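Local structure of aspartokinase (Synechocystis, 3L76) at residues V5-G10 / V39-G44. The protein probably catalyses the ATP-dependent phosphorylation of aspartate to 4-phospho-L-aspartate, opening the pathways to lysine and threonine, and binds both amino acids in its ACT domains. Numbering follows the deposited sequence.
Sequences VQKFGG and VVSAMG
Ser41 OG takes a hydrogen bond from Lys7 NZ at 3.2 Å and is also hydrogen-bonded to the hydroxyl of Ser155, at the start of helix 154-166. OG, anti to the carbonyl carbon (chi1 -63°), lies on the Lys7 side, while the lysine chain bends at chi2 (105°) and then runs extended alongside the strand; Lys7 NZ also lies in a long, weak ion pair with Asp156. Behind this polar tip, Lys7 CB meets Val39 CB at 4.0 Å, on the face covered by helix 154-166, where Ala159 and Leu162 touch the two side chains. Strands 3-8 and 35-40 pair in parallel here, joined through helix 16-31 as the first beta-alpha-beta crossover of the amino acid kinase domain; the first strand leads into Lys7-Phe8-Gly9-Gly10, a sequence characteristic of aspartokinases and probably near the active site. Val39 straddles Lys7: its N gives a nearly straight bond to Gln6 O (2.8 Å, 170°), and its O accepts Phe8 N at 2.9 Å. Ser41 N continues the ladder past the strand end, bonding Phe8 O at 3.0 Å. Phe8 and Val40 turn to the other face, the ring stacking with Tyr174 and touching Val22 of helix 16-31.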
loop_
_atom_site.group_PDB
_atom_site.type_symbol
_atom_site.label_atom_id
_atom_site.label_comp_id
_atom_site.label_asym_id
_atom_site.label_seq_id
_atom_site.Cartn_x
_atom_site.Cartn_y
_atom_site.Cartn_z
ATOM N N VAL A 5 -24.155 4.632 -6.925
ATOM C CA VAL A 5 -22.882 4.543 -6.223
ATOM C C VAL A 5 -23.111 3.884 -4.872
ATOM O O VAL A 5 -23.896 4.382 -4.068
ATOM C CB VAL A 5 -22.260 5.915 -5.977
ATOM C CG1 VAL A 5 -20.906 5.762 -5.263
ATOM C CG2 VAL A 5 -22.113 6.704 -7.283
ATOM N N GLN A 6 -22.442 2.762 -4.627
ATOM C CA GLN A 6 -22.528 2.096 -3.328
ATOM C C GLN A 6 -21.205 2.192 -2.565
ATOM O O GLN A 6 -20.130 2.183 -3.161
ATOM C CB GLN A 6 -22.932 0.628 -3.486
ATOM C CG GLN A 6 -24.259 0.400 -4.198
ATOM C CD GLN A 6 -24.651 -1.070 -4.242
ATOM O OE1 GLN A 6 -23.860 -1.949 -3.896
ATOM N NE2 GLN A 6 -25.877 -1.340 -4.670
ATOM N N LYS A 7 -21.290 2.303 -1.244
ATOM C CA LYS A 7 -20.099 2.319 -0.403
ATOM C C LYS A 7 -20.269 1.306 0.708
ATOM O O LYS A 7 -21.363 1.139 1.236
ATOM C CB LYS A 7 -19.818 3.714 0.175
ATOM C CG LYS A 7 -19.905 3.785 1.698
ATOM C CD LYS A 7 -18.535 3.871 2.384
ATOM C CE LYS A 7 -18.711 3.827 3.903
ATOM N NZ LYS A 7 -17.475 4.108 4.684
ATOM N N PHE A 8 -19.181 0.618 1.037
ATOM C CA PHE A 8 -19.190 -0.402 2.075
ATOM C C PHE A 8 -18.089 -0.126 3.079
ATOM O O PHE A 8 -16.920 0.016 2.712
ATOM C CB PHE A 8 -19.001 -1.789 1.462
ATOM C CG PHE A 8 -20.146 -2.228 0.589
ATOM C CD1 PHE A 8 -20.153 -1.943 -0.770
ATOM C CD2 PHE A 8 -21.218 -2.924 1.127
ATOM C CE1 PHE A 8 -21.208 -2.357 -1.580
ATOM C CE2 PHE A 8 -22.281 -3.333 0.327
ATOM C CZ PHE A 8 -22.278 -3.055 -1.025
ATOM N N GLY A 9 -18.472 -0.048 4.349
ATOM C CA GLY A 9 -17.530 0.247 5.411
ATOM C C GLY A 9 -16.682 -0.940 5.826
ATOM O O GLY A 9 -16.878 -2.055 5.342
ATOM N N GLY A 10 -15.745 -0.687 6.735
ATOM C CA GLY A 10 -14.812 -1.694 7.208
ATOM C C GLY A 10 -15.455 -3.000 7.629
ATOM O O GLY A 10 -15.172 -4.041 7.049
ATOM N N VAL A 39 -17.389 2.045 -3.707
ATOM C CA VAL A 39 -16.344 2.545 -2.831
ATOM C C VAL A 39 -16.230 1.583 -1.653
ATOM O O VAL A 39 -17.233 1.154 -1.091
ATOM C CB VAL A 39 -16.689 3.932 -2.270
ATOM C CG1 VAL A 39 -15.676 4.323 -1.212
ATOM C CG2 VAL A 39 -16.764 4.991 -3.381
ATOM N N VAL A 40 -15.012 1.230 -1.279
ATOM C CA VAL A 40 -14.827 0.282 -0.194
ATOM C C VAL A 40 -13.823 0.842 0.786
ATOM O O VAL A 40 -12.850 1.486 0.388
ATOM C CB VAL A 40 -14.316 -1.093 -0.712
ATOM C CG1 VAL A 40 -14.412 -2.145 0.372
ATOM C CG2 VAL A 40 -15.105 -1.535 -1.931
ATOM N N SER A 41 -14.062 0.603 2.070
ATOM C CA SER A 41 -13.123 1.011 3.109
ATOM C C SER A 41 -12.089 -0.074 3.324
ATOM O O SER A 41 -12.302 -1.215 2.934
ATOM C CB SER A 41 -13.863 1.274 4.422
ATOM O OG SER A 41 -14.776 2.344 4.281
ATOM N N ALA A 42 -10.970 0.275 3.946
ATOM C CA ALA A 42 -10.018 -0.738 4.387
ATOM C C ALA A 42 -10.761 -1.791 5.210
ATOM O O ALA A 42 -11.817 -1.504 5.775
ATOM C CB ALA A 42 -8.900 -0.105 5.190
ATOM N N MET A 43 -10.202 -2.996 5.287
ATOM C CA MET A 43 -10.946 -4.169 5.760
ATOM C C MET A 43 -11.592 -4.145 7.150
ATOM O O MET A 43 -12.737 -4.547 7.296
ATOM C CB MET A 43 -10.117 -5.433 5.600
ATOM C CG MET A 43 -10.011 -5.866 4.157
ATOM S SD MET A 43 -9.508 -7.585 3.988
ATOM C CE MET A 43 -10.859 -8.434 4.795
ATOM N N GLY A 44 -10.888 -3.709 8.179
ATOM C CA GLY A 44 -11.488 -3.768 9.498
ATOM C C GLY A 44 -10.762 -2.879 10.465
ATOM O O GLY A 44 -10.522 -1.705 10.182
#